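Local coordinates for D-2-hydroxyacid dehydrogensase protein (Ketogulonicigenium vulgare, PDB 4LSW) that probably catalyses the NAD(P)-dependent interconversion of D-2-hydroxyacids and 2-oxoacids, at residues A[76-80]-A[81-85]; A[40-43]-A[44-48]; A[213-217]-A[218-222]. All coordinates share one frame; numbering follows the deposited sequence.

Contact 1 (A[76-80]-A[81-85]); sequences VGYDA and VDLAA
Y78 presents the edge of its ring to L83, and the two side chains cross at about a right angle. The methyls of the leucine sit beside one ortho-meta side of the ring: L83 CD1 lies 3.9 Å from Y78 CE2, and L83 CD2 lies 4.0 Å from Y78 CD2, in the plane of the ring. Since Y78 CG stands between its own backbone N and carbonyl carbon (chi1 54°), the ring is directed away from the turn that follows, its CD2-CE2 edge facing L83, whose nearly extended end reaches back to meet it. V81, which also packs on I71 and V73, turns its CG2 to the same tyrosine more loosely, 4.3 Å from Y78 CB. Y78 to V81 form a type I beta turn, closed by the V81 N to Y78 O hydrogen bond (3.1 Å). Immediately after it, D82 is the N-cap of helix 83-89: its OD1 accepts from A85 N at 3.0 Å, from above the carboxylate plane. Apolar contacts with V314 and V315 of strand 313-315 extend the Y78-L83 pair. Dispersion thus acts at the ring edge, while the D82 carboxylate, also in a long, weak ion pair with R59 through OD2, probably favours the helix dipole.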
loop_
_atom_site.group_PDB
_atom_site.type_symbol
_atom_site.label_atom_id
_atom_site.label_comp_id
_atom_site.label_asym_id
_atom_site.label_seq_id
_atom_site.Cartn_x
_atom_site.Cartn_y
_atom_site.Cartn_z
ATOM N N VAL A 76 -2.317 6.945 -2.389
ATOM C CA VAL A 76 -2.759 7.303 -1.039
ATOM C C VAL A 76 -1.743 8.156 -0.277
ATOM O O VAL A 76 -2.082 9.204 0.285
ATOM C CB VAL A 76 -3.046 6.051 -0.183
ATOM C CG1 VAL A 76 -3.506 6.454 1.201
ATOM C CG2 VAL A 76 -4.095 5.176 -0.846
ATOM N N GLY A 77 -0.503 7.686 -0.233
ATOM C CA GLY A 77 0.532 8.363 0.524
ATOM C C GLY A 77 0.998 9.610 -0.192
ATOM O O GLY A 77 0.927 9.697 -1.417
ATOM N N TYR A 78 1.476 10.577 0.581
ATOM C CA TYR A 78 1.985 11.823 0.026
ATOM C C TYR A 78 3.128 12.357 0.885
ATOM O O TYR A 78 3.369 13.561 0.960
ATOM C CB TYR A 78 0.853 12.841 -0.136
ATOM C CG TYR A 78 0.044 13.119 1.110
ATOM C CD1 TYR A 78 -1.045 12.322 1.459
ATOM C CD2 TYR A 78 0.352 14.201 1.920
ATOM C CE1 TYR A 78 -1.787 12.595 2.588
ATOM C CE2 TYR A 78 -0.382 14.480 3.044
ATOM C CZ TYR A 78 -1.446 13.677 3.378
ATOM O OH TYR A 78 -2.161 13.985 4.510
ATOM N N ASP A 79 3.825 11.420 1.520
ATOM C CA ASP A 79 4.970 11.684 2.386
ATOM C C ASP A 79 6.014 12.608 1.760
ATOM O O ASP A 79 6.584 13.471 2.429
ATOM C CB ASP A 79 5.638 10.354 2.702
ATOM C CG ASP A 79 5.967 9.575 1.445
ATOM O OD1 ASP A 79 5.166 9.645 0.482
ATOM O OD2 ASP A 79 7.028 8.917 1.402
ATOM N N ALA A 80 6.266 12.413 0.470
ATOM C CA ALA A 80 7.360 13.100 -0.202
ATOM C C ALA A 80 6.972 14.479 -0.732
ATOM O O ALA A 80 7.802 15.179 -1.330
ATOM C CB ALA A 80 7.919 12.234 -1.318
ATOM N N VAL A 81 5.716 14.867 -0.534
ATOM C CA VAL A 81 5.333 16.246 -0.797
ATOM C C VAL A 81 5.760 17.058 0.425
ATOM O O VAL A 81 5.497 16.656 1.565
ATOM C CB VAL A 81 3.818 16.387 -1.025
ATOM C CG1 VAL A 81 3.425 17.869 -1.166
ATOM C CG2 VAL A 81 3.380 15.561 -2.241
ATOM N N ASP A 82 6.435 18.184 0.197
ATOM C CA ASP A 82 6.887 19.029 1.301
ATOM C C ASP A 82 5.711 19.847 1.817
ATOM O O ASP A 82 5.388 20.898 1.274
ATOM C CB ASP A 82 8.039 19.941 0.856
ATOM C CG ASP A 82 8.703 20.650 2.016
ATOM O OD1 ASP A 82 7.986 21.072 2.946
ATOM O OD2 ASP A 82 9.948 20.783 2.003
ATOM N N LEU A 83 5.070 19.350 2.869
ATOM C CA LEU A 83 3.852 19.970 3.370
ATOM C C LEU A 83 4.090 21.345 3.982
ATOM O O LEU A 83 3.247 22.228 3.858
ATOM C CB LEU A 83 3.153 19.061 4.384
ATOM C CG LEU A 83 2.729 17.665 3.927
ATOM C CD1 LEU A 83 1.823 17.029 4.977
ATOM C CD2 LEU A 83 2.047 17.716 2.565
ATOM N N ALA A 84 5.232 21.522 4.643
ATOM C CA ALA A 84 5.568 22.814 5.234
ATOM C C ALA A 84 5.679 23.892 4.154
ATOM O O ALA A 84 5.207 25.018 4.328
ATOM C CB ALA A 84 6.857 22.720 6.043
ATOM N N ALA A 85 6.306 23.538 3.035
ATOM C CA ALA A 85 6.425 24.453 1.911
ATOM C C ALA A 85 5.041 24.785 1.363
ATOM O O ALA A 85 4.762 25.925 1.009
ATOM C CB ALA A 85 7.305 23.841 0.822
#

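Contact 2 (A[40-43]-A[44-48])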
loop_
_atom_site.group_PDB
_atom_site.type_symbol
_atom_site.label_atom_id
_atom_site.label_comp_id
_atom_site.label_asym_id
_atom_site.label_seq_id
_atom_site.Cartn_x
_atom_site.Cartn_y
_atom_site.Cartn_z
ATOM N N ALA A 40 13.002 26.825 -15.815
ATOM C CA ALA A 40 13.163 28.229 -16.195
ATOM C C ALA A 40 12.111 28.624 -17.227
ATOM O O ALA A 40 11.496 29.693 -17.143
ATOM C CB ALA A 40 14.557 28.479 -16.736
ATOM N N ASN A 41 11.905 27.752 -18.206
ATOM C CA ASN A 41 10.954 28.028 -19.271
ATOM C C ASN A 41 9.507 28.124 -18.811
ATOM O O ASN A 41 8.789 29.035 -19.212
ATOM C CB ASN A 41 11.053 26.971 -20.368
ATOM C CG ASN A 41 12.329 27.078 -21.164
ATOM O OD1 ASN A 41 13.037 28.079 -21.091
ATOM N ND2 ASN A 41 12.632 26.039 -21.936
ATOM N N VAL A 42 9.070 27.177 -17.983
ATOM C CA VAL A 42 7.642 27.063 -17.693
ATOM C C VAL A 42 7.256 27.202 -16.222
ATOM O O VAL A 42 6.071 27.239 -15.905
ATOM C CB VAL A 42 7.052 25.723 -18.205
ATOM C CG1 VAL A 42 7.319 25.549 -19.695
ATOM C CG2 VAL A 42 7.594 24.542 -17.382
ATOM N N GLY A 43 8.239 27.271 -15.331
ATOM C CA GLY A 43 7.968 27.377 -13.909
ATOM C C GLY A 43 6.919 28.410 -13.528
ATOM O O GLY A 43 6.000 28.119 -12.751
ATOM N N ASP A 44 7.037 29.610 -14.088
ATOM C CA ASP A 44 6.098 30.689 -13.799
ATOM C C ASP A 44 4.673 30.358 -14.207
ATOM O O ASP A 44 3.718 30.924 -13.670
ATOM C CB ASP A 44 6.511 31.965 -14.533
ATOM C CG ASP A 44 7.653 32.678 -13.865
ATOM O OD1 ASP A 44 7.958 32.359 -12.694
ATOM O OD2 ASP A 44 8.240 33.572 -14.516
ATOM N N ARG A 45 4.536 29.465 -15.181
ATOM C CA ARG A 45 3.223 29.123 -15.712
ATOM C C ARG A 45 2.482 28.055 -14.919
ATOM O O ARG A 45 1.264 27.924 -15.045
ATOM C CB ARG A 45 3.343 28.650 -17.153
ATOM C CG ARG A 45 4.025 29.651 -18.062
ATOM C CD ARG A 45 3.651 29.369 -19.493
ATOM N NE ARG A 45 4.299 30.252 -20.460
ATOM C CZ ARG A 45 3.791 31.406 -20.891
ATOM N NH1 ARG A 45 2.635 31.853 -20.415
ATOM N NH2 ARG A 45 4.452 32.120 -21.797
ATOM N N ILE A 46 3.216 27.295 -14.117
ATOM C CA ILE A 46 2.649 26.110 -13.481
ATOM C C ILE A 46 1.641 26.445 -12.385
ATOM O O ILE A 46 1.974 27.075 -11.383
ATOM C CB ILE A 46 3.757 25.197 -12.910
ATOM C CG1 ILE A 46 4.735 24.781 -14.011
ATOM C CG2 ILE A 46 3.142 23.968 -12.245
ATOM C CD1 ILE A 46 4.069 24.249 -15.281
ATOM N N ARG A 47 0.404 25.998 -12.581
ATOM C CA ARG A 47 -0.646 26.230 -11.601
ATOM C C ARG A 47 -0.929 24.967 -10.792
ATOM O O ARG A 47 -1.448 25.044 -9.690
ATOM C CB ARG A 47 -1.910 26.752 -12.281
ATOM C CG ARG A 47 -1.751 28.164 -12.842
ATOM C CD ARG A 47 -2.961 28.576 -13.655
ATOM N NE ARG A 47 -4.173 28.571 -12.843
ATOM C CZ ARG A 47 -5.406 28.542 -13.337
ATOM N NH1 ARG A 47 -5.597 28.514 -14.646
ATOM N NH2 ARG A 47 -6.446 28.532 -12.516
ATOM N N ALA A 48 -0.584 23.805 -11.341
ATOM C CA ALA A 48 -0.724 22.564 -10.582
ATOM C C ALA A 48 0.382 21.572 -10.925
ATOM O O ALA A 48 0.865 21.541 -12.056
ATOM C CB ALA A 48 -2.093 21.924 -10.811
HETATM O O HOH W 1 9.670 30.384 -15.264
HETATM O O HOH W 2 6.908 29.695 -21.128
HETATM O O HOH W 3 4.095 28.599 -11.018
#
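V42 and I46 meet through their ends, V42 CG2 lying 4.1 Å from I46 CD1 where the two side chains cross obliquely. With chi1 at -58°, CG1 of I46 stands beside its own backbone N and its chain folds back over the preceding turn, so that I46 CG1 also lies 3.4 Å from V42 O. Both residues touch H27 of strand 25-28, and I46 reaches further to L7, C65 and L68, which makes it the buried side of the contact.

The backbone bonds are those of a chain leaving a helix. V42 O accepts from R45 N at 2.8 Å, and more weakly from I46 N. The amide of I46 has its better partner in G43 O, at 3.2 Å. The R45 N-V42 O and I46 N-G43 O bonds are i-to-i+3 links that carry the chain from helix 35-42 toward strand 48-52. This is the second half of a beta-alpha-beta crossover that runs from strand 25-28 through helix 35-42 to the parallel strand 48-52, with strand 5-8 between the two strands in the sheet.

Three waters extend the polar contacts. One accepts from D44 N and donates to A40 O. A second donates to N41 O and accepts from R45 NE at 2.8 Å, in the plane of the guanidinium; the arginine chain, extended from CG to NE, brings that nitrogen alongside the helix end. The third donates to both G43 O and I46 O, 2.6 Å from each. Beyond the segments, D44 O accepts from N67 ND2.

Contact 3 (A[213-217]-A[218-222]); sequences HIVGR and DVIEA
OE2 of E221 is gripped by two arginines: R217 NH1 forms a salt bridge with it at 3.0 Å, and R251 forms another from outside the segment. The guanidinium plane of R217 and the carboxylate plane of E221 stand 59° apart, so the pairing is not a coplanar bidentate one. R217 leaves the backbone with CG anti to N (chi1 174°) and then bends at chi3, which turns NH1 toward OE2. A water in the guanidinium plane accepts from R217 NH1 and donates to E221 OE1, tying the other carboxylate oxygen to the pair. The anion probably helps offset the close approach of the R217 and R251 guanidinium groups.

On the buried side, V215 CG1 lies 3.8 Å from I220 CG1 and 4.0 Å from V219 CG1, crossing both side chains at about a right angle. V219 continues onto helix 191-196 and I220 onto helix 240-249. The backbone adds bonds from I220 N to G216 O, at 3.0 Å, and from E221 N to R217 O, at 2.8 Å. G216 is the N-cap, and these i-to-i+4 links open helix 217-223, one of the helices flanking the parallel sheet of the Rossmann-type NAD-binding domain.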
loop_
_atom_site.group_PDB
_atom_site.type_symbol
_atom_site.label_atom_id
_atom_site.label_comp_id
_atom_site.label_asym_id
_atom_site.label_seq_id
_atom_site.Cartn_x
_atom_site.Cartn_y
_atom_site.Cartn_z
ATOM N N HIS A 213 2.966 -1.334 18.454
ATOM C CA HIS A 213 2.358 -1.905 17.250
ATOM C C HIS A 213 3.394 -2.234 16.172
ATOM O O HIS A 213 3.066 -2.742 15.097
ATOM C CB HIS A 213 1.279 -0.961 16.703
ATOM C CG HIS A 213 0.124 -0.769 17.638
ATOM N ND1 HIS A 213 -0.389 0.469 17.948
ATOM C CD2 HIS A 213 -0.611 -1.672 18.332
ATOM C CE1 HIS A 213 -1.393 0.324 18.801
ATOM N NE2 HIS A 213 -1.545 -0.963 19.047
ATOM N N ILE A 214 4.652 -1.939 16.459
ATOM C CA ILE A 214 5.734 -2.292 15.554
ATOM C C ILE A 214 5.985 -3.811 15.560
ATOM O O ILE A 214 5.972 -4.444 16.627
ATOM C CB ILE A 214 7.024 -1.544 15.965
ATOM C CG1 ILE A 214 6.823 -0.032 15.833
ATOM C CG2 ILE A 214 8.218 -2.032 15.155
ATOM C CD1 ILE A 214 7.923 0.797 16.495
ATOM N N VAL A 215 6.205 -4.391 14.380
ATOM C CA VAL A 215 6.421 -5.829 14.262
ATOM C C VAL A 215 7.905 -6.156 14.317
ATOM O O VAL A 215 8.593 -6.159 13.295
ATOM C CB VAL A 215 5.804 -6.412 12.972
ATOM C CG1 VAL A 215 5.968 -7.931 12.932
ATOM C CG2 VAL A 215 4.335 -6.036 12.890
ATOM N N GLY A 216 8.384 -6.433 15.523
ATOM C CA GLY A 216 9.768 -6.820 15.720
ATOM C C GLY A 216 9.893 -8.255 16.205
ATOM O O GLY A 216 8.943 -9.040 16.118
ATOM N N ARG A 217 11.062 -8.602 16.738
ATOM C CA ARG A 217 11.316 -9.964 17.214
ATOM C C ARG A 217 10.248 -10.472 18.191
ATOM O O ARG A 217 9.805 -11.611 18.073
ATOM C CB ARG A 217 12.704 -10.082 17.871
ATOM C CG ARG A 217 12.967 -11.447 18.504
ATOM C CD ARG A 217 14.378 -11.552 19.107
ATOM N NE ARG A 217 15.349 -12.097 18.166
ATOM C CZ ARG A 217 15.920 -13.292 18.289
ATOM N NH1 ARG A 217 15.634 -14.075 19.323
ATOM N NH2 ARG A 217 16.797 -13.703 17.386
ATOM N N ASP A 218 9.832 -9.645 19.151
ATOM C CA ASP A 218 8.871 -10.115 20.140
ATOM C C ASP A 218 7.508 -10.452 19.525
ATOM O O ASP A 218 6.900 -11.465 19.877
ATOM C CB ASP A 218 8.724 -9.116 21.302
ATOM C CG ASP A 218 9.949 -9.071 22.195
ATOM O OD1 ASP A 218 10.702 -10.060 22.226
ATOM O OD2 ASP A 218 10.140 -8.037 22.866
ATOM N N VAL A 219 7.041 -9.608 18.608
ATOM C CA VAL A 219 5.757 -9.869 17.947
ATOM C C VAL A 219 5.871 -11.123 17.094
ATOM O O VAL A 219 4.999 -11.992 17.127
ATOM C CB VAL A 219 5.326 -8.690 17.074
ATOM C CG1 VAL A 219 4.071 -9.049 16.265
ATOM C CG2 VAL A 219 5.068 -7.483 17.953
ATOM N N ILE A 220 6.961 -11.215 16.342
ATOM C CA ILE A 220 7.192 -12.347 15.455
ATOM C C ILE A 220 7.273 -13.654 16.241
ATOM O O ILE A 220 6.711 -14.676 15.848
ATOM C CB ILE A 220 8.452 -12.116 14.599
ATOM C CG1 ILE A 220 8.208 -10.942 13.642
ATOM C CG2 ILE A 220 8.811 -13.385 13.844
ATOM C CD1 ILE A 220 9.472 -10.391 13.004
ATOM N N GLU A 221 7.959 -13.619 17.379
ATOM C CA GLU A 221 8.105 -14.819 18.199
ATOM C C GLU A 221 6.780 -15.237 18.822
ATOM O O GLU A 221 6.484 -16.423 18.944
ATOM C CB GLU A 221 9.176 -14.612 19.279
ATOM C CG GLU A 221 10.567 -14.605 18.685
ATOM C CD GLU A 221 11.662 -14.741 19.711
ATOM O OE1 GLU A 221 11.412 -14.534 20.924
ATOM O OE2 GLU A 221 12.787 -15.055 19.283
ATOM N N ALA A 222 5.987 -14.252 19.210
ATOM C CA ALA A 222 4.662 -14.523 19.747
ATOM C C ALA A 222 3.723 -15.115 18.690
ATOM O O ALA A 222 2.860 -15.934 19.013
ATOM C CB ALA A 222 4.067 -13.262 20.383
HETATM O O HOH W 4 8.342 -6.692 18.596
HETATM O O HOH W 5 13.824 -13.312 21.878
#

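Overall arrangement
Contacts 1 and 2 lie beside the mixed sheet that includes strands 48-52 and 70-74, contact 2 running into strand 48-52, whereas contact 3 flanks the parallel sheet of the NAD-binding domain. The centres of contacts 2 and 3 are about 48 Å apart, on opposite sides of the chain's centre; those of contacts 1 and 2, about 20 Å. Contact 1 lies at the surface, while the other two are partly buried. Contacts 1 and 3 both sit where a loop enters a helix, but an aspartate side chain caps the first, whereas G216 occupies the N-cap in the second. Contact 2 is the reverse, a helix exit, and waters do more of its bridging; charge pairing within the segments is confined to contact 3.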